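GTPase-activating protein skywalker (Drosophila melanogaster, PDB 5HJQ) acts through its TBC domain, the part in this model, as a GTPase-activating protein for Rab35 in synaptic vesicle protein recycling, and binds phosphoinositides. Local coordinates at residues I100-S105 with M291-H296; E225-N230 with E297-L302; F284-R289 with V345-L350; L302-L307 with S356-S361. All blocks are in the same frame, centred on the assembly; numbering follows the deposited sequence.

Contact 1: residues I100-S105 with M291-H296; sequences ILRENS and MDCYFH. With I3P (D-myo-inositol-1,4,5-triphosphate), chain B.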
# COMPACT_ATOMS: atom_id res chain seq x y z
N ILE A 100 -4.05 -18.65 -2.02
CA ILE A 100 -5.41 -18.38 -2.46
C ILE A 100 -5.57 -16.89 -2.75
O ILE A 100 -6.13 -16.50 -3.78
CB ILE A 100 -6.45 -18.82 -1.42
CG1 ILE A 100 -6.54 -20.34 -1.36
CG2 ILE A 100 -7.82 -18.22 -1.73
CD1 ILE A 100 -7.17 -20.87 -0.10
N LEU A 101 -5.06 -16.07 -1.85
CA LEU A 101 -5.11 -14.62 -2.00
C LEU A 101 -4.37 -14.16 -3.26
O LEU A 101 -4.80 -13.22 -3.93
CB LEU A 101 -4.53 -13.94 -0.77
CG LEU A 101 -5.35 -14.08 0.51
CD1 LEU A 101 -4.50 -13.75 1.72
CD2 LEU A 101 -6.60 -13.20 0.47
N ARG A 102 -3.27 -14.84 -3.57
CA ARG A 102 -2.48 -14.50 -4.75
C ARG A 102 -3.19 -14.84 -6.06
O ARG A 102 -3.08 -14.11 -7.04
CB ARG A 102 -1.12 -15.21 -4.71
CG ARG A 102 -0.17 -14.72 -3.62
CD ARG A 102 1.16 -15.44 -3.67
NE ARG A 102 2.07 -15.03 -2.60
CZ ARG A 102 3.32 -15.46 -2.47
NH1 ARG A 102 3.81 -16.33 -3.33
NH2 ARG A 102 4.07 -15.03 -1.47
N GLU A 103 -3.93 -15.95 -6.07
CA GLU A 103 -4.49 -16.46 -7.32
C GLU A 103 -5.98 -16.17 -7.52
O GLU A 103 -6.44 -16.08 -8.67
CB GLU A 103 -4.26 -17.97 -7.42
CG GLU A 103 -2.86 -18.39 -7.00
CD GLU A 103 -2.20 -19.30 -8.03
OE1 GLU A 103 -2.59 -19.23 -9.21
OE2 GLU A 103 -1.28 -20.06 -7.66
N ASN A 104 -6.72 -16.00 -6.43
CA ASN A 104 -8.14 -15.68 -6.55
C ASN A 104 -8.36 -14.19 -6.79
O ASN A 104 -8.16 -13.36 -5.90
CB ASN A 104 -8.90 -16.12 -5.30
CG ASN A 104 -9.17 -17.61 -5.27
OD1 ASN A 104 -10.31 -18.06 -5.49
ND2 ASN A 104 -8.13 -18.40 -5.02
N SER A 105 -8.79 -13.87 -8.01
CA SER A 105 -9.05 -12.48 -8.39
C SER A 105 -10.52 -12.13 -8.22
O SER A 105 -11.24 -11.94 -9.21
CB SER A 105 -8.61 -12.24 -9.83
OG SER A 105 -8.82 -10.89 -10.21
N MET A 291 -3.71 -5.09 -2.09
CA MET A 291 -4.10 -5.02 -0.69
C MET A 291 -4.50 -6.39 -0.13
O MET A 291 -4.22 -6.69 1.03
CB MET A 291 -5.25 -4.02 -0.50
CG MET A 291 -4.81 -2.56 -0.60
SD MET A 291 -3.44 -2.13 0.50
CE MET A 291 -2.13 -1.89 -0.70
N ASP A 292 -5.15 -7.20 -0.97
CA ASP A 292 -5.54 -8.56 -0.59
C ASP A 292 -4.37 -9.36 -0.02
O ASP A 292 -4.47 -9.96 1.04
CB ASP A 292 -6.13 -9.32 -1.78
CG ASP A 292 -7.52 -8.83 -2.15
OD1 ASP A 292 -8.21 -8.25 -1.28
OD2 ASP A 292 -7.93 -9.05 -3.31
N CYS A 293 -3.26 -9.35 -0.75
CA CYS A 293 -2.07 -10.09 -0.33
C CYS A 293 -1.30 -9.33 0.74
O CYS A 293 -0.77 -9.94 1.68
CB CYS A 293 -1.17 -10.36 -1.54
SG CYS A 293 -1.98 -11.30 -2.86
N TYR A 294 -1.26 -8.01 0.61
CA TYR A 294 -0.54 -7.14 1.54
C TYR A 294 -1.02 -7.28 2.98
O TYR A 294 -0.21 -7.35 3.90
CB TYR A 294 -0.66 -5.69 1.08
CG TYR A 294 -0.25 -4.64 2.10
CD1 TYR A 294 1.10 -4.37 2.33
CD2 TYR A 294 -1.20 -3.92 2.81
CE1 TYR A 294 1.48 -3.41 3.25
CE2 TYR A 294 -0.82 -2.96 3.73
CZ TYR A 294 0.52 -2.71 3.94
OH TYR A 294 0.93 -1.76 4.85
N PHE A 295 -2.34 -7.34 3.16
CA PHE A 295 -2.93 -7.46 4.49
C PHE A 295 -2.64 -8.81 5.13
O PHE A 295 -2.94 -9.03 6.31
CB PHE A 295 -4.45 -7.24 4.44
CG PHE A 295 -4.85 -5.82 4.14
CD1 PHE A 295 -4.10 -4.76 4.62
CD2 PHE A 295 -5.97 -5.55 3.38
CE1 PHE A 295 -4.46 -3.46 4.35
CE2 PHE A 295 -6.34 -4.24 3.10
CZ PHE A 295 -5.58 -3.20 3.58
N HIS A 296 -2.06 -9.72 4.35
CA HIS A 296 -1.72 -11.05 4.84
C HIS A 296 -0.22 -11.23 5.00
O HIS A 296 0.25 -11.76 6.01
CB HIS A 296 -2.28 -12.11 3.89
CG HIS A 296 -2.12 -13.52 4.38
ND1 HIS A 296 -2.59 -13.94 5.61
CD2 HIS A 296 -1.54 -14.60 3.81
CE1 HIS A 296 -2.30 -15.22 5.77
NE2 HIS A 296 -1.66 -15.64 4.70
C1 I3P B . 11.42 -17.11 -0.87
C2 I3P B . 11.89 -18.17 0.10
C3 I3P B . 11.68 -17.77 1.56
C4 I3P B . 10.51 -16.84 1.87
C5 I3P B . 9.68 -16.27 0.72
C6 I3P B . 9.95 -16.90 -0.65
O1 I3P B . 11.61 -17.50 -2.24
O2 I3P B . 11.17 -19.35 -0.14
O3 I3P B . 11.52 -18.95 2.34
O4 I3P B . 11.03 -15.73 2.63
O5 I3P B . 8.32 -16.42 1.03
O6 I3P B . 9.46 -16.04 -1.68
P1 I3P B . 12.82 -18.45 -2.69
O11 I3P B . 12.58 -19.84 -2.23
O12 I3P B . 12.90 -18.45 -4.20
O13 I3P B . 14.16 -17.92 -2.13
P4 I3P B . 10.61 -15.60 4.17
O41 I3P B . 9.80 -16.82 4.57
O42 I3P B . 9.77 -14.34 4.36
O43 I3P B . 11.88 -15.51 5.05
P5 I3P B . 7.26 -15.44 0.40
O51 I3P B . 5.98 -15.56 1.13
O52 I3P B . 7.76 -14.02 0.53
O53 I3P B . 7.04 -15.77 -1.05

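Contact 2: residues E225-N230 with E297-L302; sequences EKVFIN and EGIKVL. With I3P (D-myo-inositol-1,4,5-triphosphate), chain B.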
# COMPACT_ATOMS: atom_id res chain seq x y z
N GLU A 225 5.70 -8.45 14.72
CA GLU A 225 6.56 -9.26 13.86
C GLU A 225 6.64 -8.68 12.45
O GLU A 225 7.69 -8.21 12.02
CB GLU A 225 6.06 -10.70 13.81
CG GLU A 225 6.95 -11.63 12.98
CD GLU A 225 6.46 -13.07 12.96
OE1 GLU A 225 5.40 -13.35 13.56
OE2 GLU A 225 7.13 -13.91 12.34
N LYS A 226 5.52 -8.74 11.73
CA LYS A 226 5.46 -8.25 10.36
C LYS A 226 5.36 -6.73 10.30
O LYS A 226 4.78 -6.10 11.19
CB LYS A 226 4.27 -8.87 9.62
CG LYS A 226 4.48 -10.32 9.22
CD LYS A 226 3.33 -10.83 8.37
CE LYS A 226 3.59 -12.24 7.88
NZ LYS A 226 4.88 -12.35 7.15
N VAL A 227 5.92 -6.15 9.24
CA VAL A 227 5.86 -4.71 9.02
C VAL A 227 4.82 -4.38 7.96
O VAL A 227 4.79 -5.00 6.90
CB VAL A 227 7.23 -4.16 8.59
CG1 VAL A 227 7.15 -2.66 8.34
CG2 VAL A 227 8.29 -4.47 9.64
N PHE A 228 3.97 -3.40 8.25
CA PHE A 228 2.94 -2.97 7.31
C PHE A 228 3.06 -1.49 7.00
O PHE A 228 3.18 -1.09 5.84
CB PHE A 228 1.54 -3.27 7.86
CG PHE A 228 1.25 -4.73 8.04
CD1 PHE A 228 1.60 -5.38 9.21
CD2 PHE A 228 0.64 -5.46 7.03
CE1 PHE A 228 1.34 -6.73 9.37
CE2 PHE A 228 0.38 -6.80 7.19
CZ PHE A 228 0.73 -7.44 8.36
N ILE A 229 3.02 -0.68 8.05
CA ILE A 229 2.97 0.76 7.91
C ILE A 229 4.10 1.43 8.71
O ILE A 229 4.15 1.32 9.94
CB ILE A 229 1.61 1.31 8.38
CG1 ILE A 229 0.49 0.83 7.46
CG2 ILE A 229 1.62 2.82 8.42
CD1 ILE A 229 -0.90 1.10 8.01
N ASN A 230 5.00 2.11 8.01
CA ASN A 230 6.11 2.79 8.68
C ASN A 230 5.62 4.02 9.43
O ASN A 230 4.79 4.77 8.91
CB ASN A 230 7.19 3.16 7.67
CG ASN A 230 7.93 1.95 7.14
OD1 ASN A 230 8.28 1.89 5.97
ND2 ASN A 230 8.16 0.97 8.01
N GLU A 297 0.54 -10.78 4.00
CA GLU A 297 1.98 -10.99 3.96
C GLU A 297 2.75 -9.82 4.56
O GLU A 297 3.72 -10.01 5.30
CB GLU A 297 2.45 -11.23 2.53
CG GLU A 297 1.68 -12.32 1.80
CD GLU A 297 2.30 -12.67 0.46
OE1 GLU A 297 3.53 -12.87 0.41
OE2 GLU A 297 1.55 -12.74 -0.54
N GLY A 298 2.33 -8.60 4.23
CA GLY A 298 3.01 -7.42 4.73
C GLY A 298 3.63 -6.59 3.63
O GLY A 298 3.26 -6.71 2.47
N ILE A 299 4.60 -5.76 4.00
CA ILE A 299 5.15 -4.74 3.11
C ILE A 299 6.01 -5.32 1.98
O ILE A 299 6.31 -4.64 1.00
CB ILE A 299 6.00 -3.72 3.90
CG1 ILE A 299 6.24 -2.44 3.08
CG2 ILE A 299 7.31 -4.34 4.37
CD1 ILE A 299 7.13 -1.43 3.77
N LYS A 300 6.41 -6.58 2.11
CA LYS A 300 7.24 -7.22 1.10
C LYS A 300 6.51 -7.31 -0.24
O LYS A 300 7.13 -7.20 -1.30
CB LYS A 300 7.68 -8.61 1.55
CG LYS A 300 8.68 -9.26 0.61
CD LYS A 300 9.29 -10.50 1.22
CE LYS A 300 9.61 -11.53 0.15
NZ LYS A 300 10.20 -12.77 0.72
N VAL A 301 5.20 -7.52 -0.17
CA VAL A 301 4.34 -7.52 -1.35
C VAL A 301 4.52 -6.22 -2.11
O VAL A 301 4.59 -6.21 -3.34
CB VAL A 301 2.85 -7.72 -0.97
CG1 VAL A 301 1.94 -7.40 -2.15
CG2 VAL A 301 2.61 -9.14 -0.47
N LEU A 302 4.59 -5.12 -1.37
CA LEU A 302 4.79 -3.80 -1.97
C LEU A 302 6.18 -3.69 -2.59
O LEU A 302 6.34 -3.05 -3.63
CB LEU A 302 4.59 -2.70 -0.93
CG LEU A 302 3.19 -2.66 -0.30
CD1 LEU A 302 3.00 -1.41 0.55
CD2 LEU A 302 2.11 -2.76 -1.36
C1 I3P B . 11.42 -17.11 -0.87
C2 I3P B . 11.89 -18.17 0.10
C3 I3P B . 11.68 -17.77 1.56
C4 I3P B . 10.51 -16.84 1.87
C5 I3P B . 9.68 -16.27 0.72
C6 I3P B . 9.95 -16.90 -0.65
O1 I3P B . 11.61 -17.50 -2.24
O2 I3P B . 11.17 -19.35 -0.14
O3 I3P B . 11.52 -18.95 2.34
O4 I3P B . 11.03 -15.73 2.63
O5 I3P B . 8.32 -16.42 1.03
O6 I3P B . 9.46 -16.04 -1.68
P1 I3P B . 12.82 -18.45 -2.69
O11 I3P B . 12.58 -19.84 -2.23
O12 I3P B . 12.90 -18.45 -4.20
O13 I3P B . 14.16 -17.92 -2.13
P4 I3P B . 10.61 -15.60 4.17
O41 I3P B . 9.80 -16.82 4.57
O42 I3P B . 9.77 -14.34 4.36
O43 I3P B . 11.88 -15.51 5.05
P5 I3P B . 7.26 -15.44 0.40
O51 I3P B . 5.98 -15.56 1.13
O52 I3P B . 7.76 -14.02 0.53
O53 I3P B . 7.04 -15.77 -1.05

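Contact 3: residues F284-R289 with V345-L350; sequences FQHLVR and VSPAKL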
# COMPACT_ATOMS: atom_id res chain seq x y z
N PHE A 284 -7.07 1.80 -9.24
CA PHE A 284 -7.68 1.28 -8.01
C PHE A 284 -7.86 -0.24 -8.05
O PHE A 284 -7.57 -0.93 -7.07
CB PHE A 284 -9.03 1.97 -7.78
CG PHE A 284 -9.66 1.66 -6.46
CD1 PHE A 284 -9.17 2.22 -5.29
CD2 PHE A 284 -10.74 0.80 -6.38
CE1 PHE A 284 -9.75 1.93 -4.07
CE2 PHE A 284 -11.32 0.50 -5.17
CZ PHE A 284 -10.82 1.06 -4.01
N GLN A 285 -8.34 -0.73 -9.18
CA GLN A 285 -8.44 -2.15 -9.49
C GLN A 285 -7.19 -2.95 -9.14
O GLN A 285 -7.28 -4.05 -8.60
CB GLN A 285 -8.73 -2.26 -10.98
CG GLN A 285 -8.06 -1.11 -11.71
CD GLN A 285 -8.46 -0.97 -13.15
OE1 GLN A 285 -8.10 -1.79 -13.99
NE2 GLN A 285 -9.16 0.12 -13.45
N HIS A 286 -6.01 -2.41 -9.46
CA HIS A 286 -4.75 -3.10 -9.18
C HIS A 286 -4.41 -3.03 -7.70
O HIS A 286 -3.97 -4.02 -7.11
CB HIS A 286 -3.59 -2.50 -9.99
CG HIS A 286 -3.76 -2.62 -11.48
ND1 HIS A 286 -4.78 -1.99 -12.16
CD2 HIS A 286 -3.04 -3.29 -12.40
CE1 HIS A 286 -4.68 -2.27 -13.45
NE2 HIS A 286 -3.63 -3.06 -13.62
N LEU A 287 -4.62 -1.86 -7.11
CA LEU A 287 -4.39 -1.64 -5.68
C LEU A 287 -5.14 -2.64 -4.80
O LEU A 287 -4.59 -3.15 -3.82
CB LEU A 287 -4.82 -0.23 -5.28
CG LEU A 287 -3.85 0.93 -5.46
CD1 LEU A 287 -4.50 2.21 -4.97
CD2 LEU A 287 -2.57 0.65 -4.69
N VAL A 288 -6.39 -2.90 -5.15
CA VAL A 288 -7.25 -3.77 -4.36
C VAL A 288 -6.68 -5.19 -4.27
O VAL A 288 -6.56 -5.74 -3.17
CB VAL A 288 -8.67 -3.83 -4.95
CG1 VAL A 288 -9.49 -4.90 -4.25
CG2 VAL A 288 -9.34 -2.47 -4.83
N ARG A 289 -6.34 -5.77 -5.41
CA ARG A 289 -5.72 -7.09 -5.44
C ARG A 289 -4.41 -7.10 -4.65
O ARG A 289 -4.10 -8.07 -3.97
CB ARG A 289 -5.48 -7.55 -6.87
CG ARG A 289 -6.74 -7.83 -7.66
CD ARG A 289 -7.46 -9.07 -7.14
NE ARG A 289 -6.66 -10.28 -7.31
CZ ARG A 289 -6.10 -10.95 -6.31
NH1 ARG A 289 -6.24 -10.52 -5.06
NH2 ARG A 289 -5.40 -12.05 -6.55
N VAL A 345 -0.61 -3.81 -17.93
CA VAL A 345 -0.92 -5.18 -17.52
C VAL A 345 -2.11 -5.22 -16.57
O VAL A 345 -2.37 -4.27 -15.83
CB VAL A 345 0.28 -5.88 -16.85
CG1 VAL A 345 1.41 -6.08 -17.86
CG2 VAL A 345 0.75 -5.10 -15.63
N SER A 346 -2.83 -6.34 -16.60
CA SER A 346 -3.96 -6.55 -15.71
C SER A 346 -3.47 -6.71 -14.27
O SER A 346 -2.28 -6.97 -14.06
CB SER A 346 -4.76 -7.78 -16.14
OG SER A 346 -4.01 -8.97 -15.96
N PRO A 347 -4.37 -6.55 -13.29
CA PRO A 347 -3.98 -6.79 -11.89
C PRO A 347 -3.41 -8.19 -11.68
O PRO A 347 -2.50 -8.36 -10.87
CB PRO A 347 -5.30 -6.62 -11.13
CG PRO A 347 -6.09 -5.68 -11.97
CD PRO A 347 -5.73 -6.01 -13.39
N ALA A 348 -3.94 -9.16 -12.40
CA ALA A 348 -3.51 -10.55 -12.26
C ALA A 348 -2.14 -10.78 -12.89
O ALA A 348 -1.32 -11.52 -12.34
CB ALA A 348 -4.54 -11.48 -12.88
N LYS A 349 -1.89 -10.17 -14.04
CA LYS A 349 -0.59 -10.29 -14.70
C LYS A 349 0.47 -9.52 -13.93
O LYS A 349 1.65 -9.91 -13.91
CB LYS A 349 -0.67 -9.79 -16.15
CG LYS A 349 -1.52 -10.67 -17.05
CD LYS A 349 -1.02 -12.11 -17.04
CE LYS A 349 -1.92 -13.03 -17.84
NZ LYS A 349 -2.02 -12.62 -19.27
N LEU A 350 0.06 -8.43 -13.30
CA LEU A 350 0.94 -7.65 -12.43
C LEU A 350 1.37 -8.49 -11.24
O LEU A 350 2.56 -8.58 -10.93
CB LEU A 350 0.23 -6.38 -11.96
CG LEU A 350 1.02 -5.43 -11.06
CD1 LEU A 350 2.16 -4.79 -11.84
CD2 LEU A 350 0.10 -4.36 -10.47

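Contact 4: residues L302-L307 with S356-S361; sequences LYRVAL and SIRGLS. With I3P (D-myo-inositol-1,4,5-triphosphate), chain B.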
# COMPACT_ATOMS: atom_id res chain seq x y z
N LEU A 302 4.59 -5.12 -1.37
CA LEU A 302 4.79 -3.80 -1.97
C LEU A 302 6.18 -3.69 -2.59
O LEU A 302 6.34 -3.05 -3.63
CB LEU A 302 4.59 -2.70 -0.93
CG LEU A 302 3.19 -2.66 -0.30
CD1 LEU A 302 3.00 -1.41 0.55
CD2 LEU A 302 2.11 -2.76 -1.36
N TYR A 303 7.18 -4.30 -1.95
CA TYR A 303 8.53 -4.33 -2.50
C TYR A 303 8.51 -5.00 -3.86
O TYR A 303 9.08 -4.47 -4.82
CB TYR A 303 9.50 -5.10 -1.58
CG TYR A 303 9.82 -4.46 -0.25
CD1 TYR A 303 9.29 -3.24 0.12
CD2 TYR A 303 10.69 -5.09 0.65
CE1 TYR A 303 9.59 -2.66 1.34
CE2 TYR A 303 11.00 -4.52 1.87
CZ TYR A 303 10.45 -3.31 2.21
OH TYR A 303 10.77 -2.75 3.43
N ARG A 304 7.85 -6.15 -3.94
CA ARG A 304 7.77 -6.93 -5.17
C ARG A 304 7.16 -6.13 -6.31
O ARG A 304 7.70 -6.11 -7.41
CB ARG A 304 6.94 -8.20 -4.94
CG ARG A 304 7.49 -9.16 -3.90
CD ARG A 304 6.51 -10.31 -3.66
NE ARG A 304 7.11 -11.39 -2.88
CZ ARG A 304 7.89 -12.33 -3.40
NH1 ARG A 304 8.18 -12.32 -4.69
NH2 ARG A 304 8.39 -13.28 -2.62
N VAL A 305 6.03 -5.49 -6.05
CA VAL A 305 5.30 -4.74 -7.07
C VAL A 305 6.14 -3.56 -7.57
O VAL A 305 6.06 -3.18 -8.74
CB VAL A 305 3.94 -4.24 -6.52
CG1 VAL A 305 3.19 -3.44 -7.57
CG2 VAL A 305 3.10 -5.41 -6.05
N ALA A 306 6.95 -3.00 -6.69
CA ALA A 306 7.86 -1.92 -7.05
C ALA A 306 8.86 -2.39 -8.10
O ALA A 306 9.12 -1.68 -9.07
CB ALA A 306 8.57 -1.40 -5.81
N LEU A 307 9.41 -3.58 -7.90
CA LEU A 307 10.33 -4.19 -8.85
C LEU A 307 9.68 -4.39 -10.21
O LEU A 307 10.26 -4.06 -11.25
CB LEU A 307 10.86 -5.52 -8.32
CG LEU A 307 11.59 -5.50 -6.98
CD1 LEU A 307 12.04 -6.89 -6.59
CD2 LEU A 307 12.78 -4.53 -7.03
N SER A 356 6.74 -14.20 -8.85
CA SER A 356 7.70 -15.02 -9.58
C SER A 356 9.12 -14.74 -9.08
O SER A 356 10.02 -15.57 -9.23
CB SER A 356 7.61 -14.75 -11.08
OG SER A 356 6.33 -15.08 -11.58
N ILE A 357 9.29 -13.57 -8.47
CA ILE A 357 10.60 -13.10 -8.03
C ILE A 357 11.14 -13.87 -6.83
O ILE A 357 10.52 -13.90 -5.76
CB ILE A 357 10.55 -11.60 -7.69
CG1 ILE A 357 10.24 -10.79 -8.96
CG2 ILE A 357 11.86 -11.14 -7.07
CD1 ILE A 357 9.98 -9.32 -8.70
N ARG A 358 12.31 -14.48 -7.01
CA ARG A 358 12.90 -15.34 -5.99
C ARG A 358 14.04 -14.66 -5.25
O ARG A 358 14.53 -13.61 -5.66
CB ARG A 358 13.40 -16.64 -6.63
CG ARG A 358 12.38 -17.34 -7.52
CD ARG A 358 11.51 -18.32 -6.75
NE ARG A 358 10.73 -17.67 -5.70
CZ ARG A 358 9.46 -17.29 -5.83
NH1 ARG A 358 8.82 -17.49 -6.98
NH2 ARG A 358 8.84 -16.70 -4.82
N GLY A 359 14.47 -15.27 -4.14
CA GLY A 359 15.64 -14.80 -3.42
C GLY A 359 15.36 -13.74 -2.38
O GLY A 359 16.22 -13.44 -1.55
N LEU A 360 14.16 -13.18 -2.40
CA LEU A 360 13.80 -12.14 -1.44
C LEU A 360 13.53 -12.74 -0.06
O LEU A 360 12.38 -12.85 0.36
CB LEU A 360 12.59 -11.35 -1.93
CG LEU A 360 12.81 -10.51 -3.18
CD1 LEU A 360 11.56 -9.70 -3.52
CD2 LEU A 360 14.00 -9.59 -3.00
N SER A 361 14.59 -13.13 0.63
CA SER A 361 14.47 -13.63 1.99
C SER A 361 14.23 -12.45 2.93
O SER A 361 14.72 -11.35 2.70
CB SER A 361 15.73 -14.40 2.40
OG SER A 361 15.59 -14.97 3.68
C1 I3P B . 11.42 -17.11 -0.87
C2 I3P B . 11.89 -18.17 0.10
C3 I3P B . 11.68 -17.77 1.56
C4 I3P B . 10.51 -16.84 1.87
C5 I3P B . 9.68 -16.27 0.72
C6 I3P B . 9.95 -16.90 -0.65
O1 I3P B . 11.61 -17.50 -2.24
O2 I3P B . 11.17 -19.35 -0.14
O3 I3P B . 11.52 -18.95 2.34
O4 I3P B . 11.03 -15.73 2.63
O5 I3P B . 8.32 -16.42 1.03
O6 I3P B . 9.46 -16.04 -1.68
P1 I3P B . 12.82 -18.45 -2.69
O11 I3P B . 12.58 -19.84 -2.23
O12 I3P B . 12.90 -18.45 -4.20
O13 I3P B . 14.16 -17.92 -2.13
P4 I3P B . 10.61 -15.60 4.17
O41 I3P B . 9.80 -16.82 4.57
O42 I3P B . 9.77 -14.34 4.36
O43 I3P B . 11.88 -15.51 5.05
P5 I3P B . 7.26 -15.44 0.40
O51 I3P B . 5.98 -15.56 1.13
O52 I3P B . 7.76 -14.02 0.53
O53 I3P B . 7.04 -15.77 -1.05

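Contact 1: residues I100-S105 with M291-H296
Asp-292 meets Leu-101 through its backbone: Asp-292 O lies 3.9 Å from Leu-101 CD1, where helix 94-103 packs against helix 284-297 in the all-helical TBC domain. The buried carboxylate of Asp-292 turns to other partners, with OD1 hydrogen-bonded to Trp-117 and OD2 in salt bridges with Arg-113 and Arg-289. One residue on, Cys-293 lies beside Leu-101 where the two backbones come closest, CA atoms 5.7 Å apart. Its sulfur points into the last turn of helix 94-103 and touches main chain as much as side chain. Cys-293 SG is 3.6 Å from Leu-101 O and 3.7 Å from Arg-102 CA, and Phe-355 of helix 347-356 packs on both Cys-293 and Arg-102. His-296 comes next along this face, its CG anti to the backbone N (chi1 -174°), which lays the side chain across Leu-101 at about a right angle. Leu-101 CD1 reaches His-296 CB at 3.5 Å and meets the imidazole obliquely. ND1 accepts from Gln-123 NE2 and NE2 donates to Lys-94 O, which hold the ring against rotation. Beyond Cys-293 the extended chain of Arg-102, an experimentally established phosphoinositide-binding residue, delivers its guanidinium edge-on to the 5-phosphate of the bound inositol trisphosphate. Arg-102 NH2, also salt-bridged to Glu-297, donates to O53 of that phosphate over 3.1 Å, nearly straight at 171°.

Contact 2: residues E225-N230 with E297-L302
Ile-299 N donates to Val-227 O over 3.0 Å, arriving nearly in line with the C=O bond (C=O...N angle 164°). A weak second link lies on the more exposed side: Lys-226, bent at its last torsion, brings NZ to 3.2 Å from Glu-297 O, while its CD lies just as near that same oxygen. At the start of helix 300-317, Lys-300, an experimentally established phosphoinositide-binding residue, reaches the 5-phosphate of the inositol trisphosphate, its NZ 2.7 Å from O52, although the position of this nitrogen is less certain than the rest. A methionine in its place would probably take the ammonium from O52, leaving that oxygen to Arg-304 and weakening the grip on the 5-phosphate. Moving outward, Gly-298 is the first residue past helix 284-297 and takes a positive phi (117°). A side chain here would jam against Glu-297 O and also crowd Val-227 O. Phe-228 CE2 comes obliquely to 3.7 Å from Gly-298 CA. Phe-228 O in turn accepts from Tyr-294 OH. Ile-299 fills the other flank: its CB rests against Val-227 O, its CG2 lies 4.2 Å from Val-227 CB, and its CD1 runs up to Asn-230, whose OD1 is engaged with Thr-239. The positive-phi glycine marks the turn between helix 284-297 and helix 300-317, and the loop before helix 233-250 lies against it, beside the phosphoinositide pocket of this TBC domain.

Contact 3: residues F284-R289 with V345-L350
His-286 and Pro-347 meet at about a right angle, the proline set squarely on the imidazole. Pro-347 CG stands 3.8 Å from the ring centroid and only 3° off the ring normal, a CH-pi contact over the face. The edge of the same ring does the polar work: His-286 NE2 donates to Val-345 O over 2.8 Å at an N-H...O angle of 164°, and the bond lies both in the ring plane and in the carbonyl plane. Elsewhere on the rim, His-286 CD2 touches Leu-350 CD2 at 3.8 Å, also near the ring plane. One imidazole is thereby seated on the first turn of a helix. Ser-346 is the N-cap of helix 347-356, its OG accepting from Lys-349 N at 3.1 Å, and Pro-347 follows as the opening helical residue, so the contact joins the start of helix 284-297 to the start of helix 347-356. A leucine in place of His-286 is likely to leave Val-345 O without its donor and the proline without a flat face to rest on. Next to the imidazole, Arg-289 crosses Pro-347 with its aliphatic part, CG lying 3.9 Å from Pro-347 CB. Bent at chi2 and chi3, the Arg-289 chain then turns its guanidinium to a salt bridge with Asp-292 and a hydrogen bond to Leu-101 O.

Contact 4: residues L302-L307 with S356-S361
Arg-304 and Ile-357 form the close-packed part of this contact. Arg-304 NH1 donates to Ile-357 O over 3.0 Å, on a lone pair in the carbonyl plane, and also to Ala-354 O at the end of helix 347-356. Leu-360 CD1 sits over one face of the guanidinium and 4.1 Å from Arg-304 CG. One helical turn on, Leu-307 CD1 packs on Ile-357 CD1 at 3.8 Å and meets Leu-360 CD1 tip to tip at 4.2 Å. The ligand side is looser. Arg-358 is exposed, folded back by its chi2 and chi3 torsions: its NH2 donates to O6 of the inositol trisphosphate at 3.3 Å, while its bond from NE to O12 on the 1-phosphate is weak, as is that of Gly-359 N to O13. Arg-304 NH2 reaches O52 of the 5-phosphate at 3.3 Å, so the two arginines converge on the anion and are probably held together by it. Both line the phosphoinositide site, and NH1 of Arg-358 is tied back to Phe-355 O. Around this pocket wall, Leu-360 leans on Ile-246 and His-250 of helix 233-250, while Leu-302 and Val-305 turn to helices 274-279 and 284-297.

From the N terminus, 100-105, at the end of helix 94-103, meets 291-296 of helix 284-297 to close contact 1, a long loop of mostly helical chain. Within it lies 225-230, whose partner 297-302 comes just after 291-296, so contact 2 crosses contact 1. Contact 3 starts at 284-289, before either has closed, and ends at 345-350; it crosses contacts 1, 2 and 4. Contact 4 opens once contacts 1 and 2 are complete, sharing Leu-302 with contact 2, and closes last at 356-361. None nests inside another. The consecutive helices 284-297 and 300-317 supply one side of every contact, and contacts 1, 2 and 4 converge on the inositol trisphosphate.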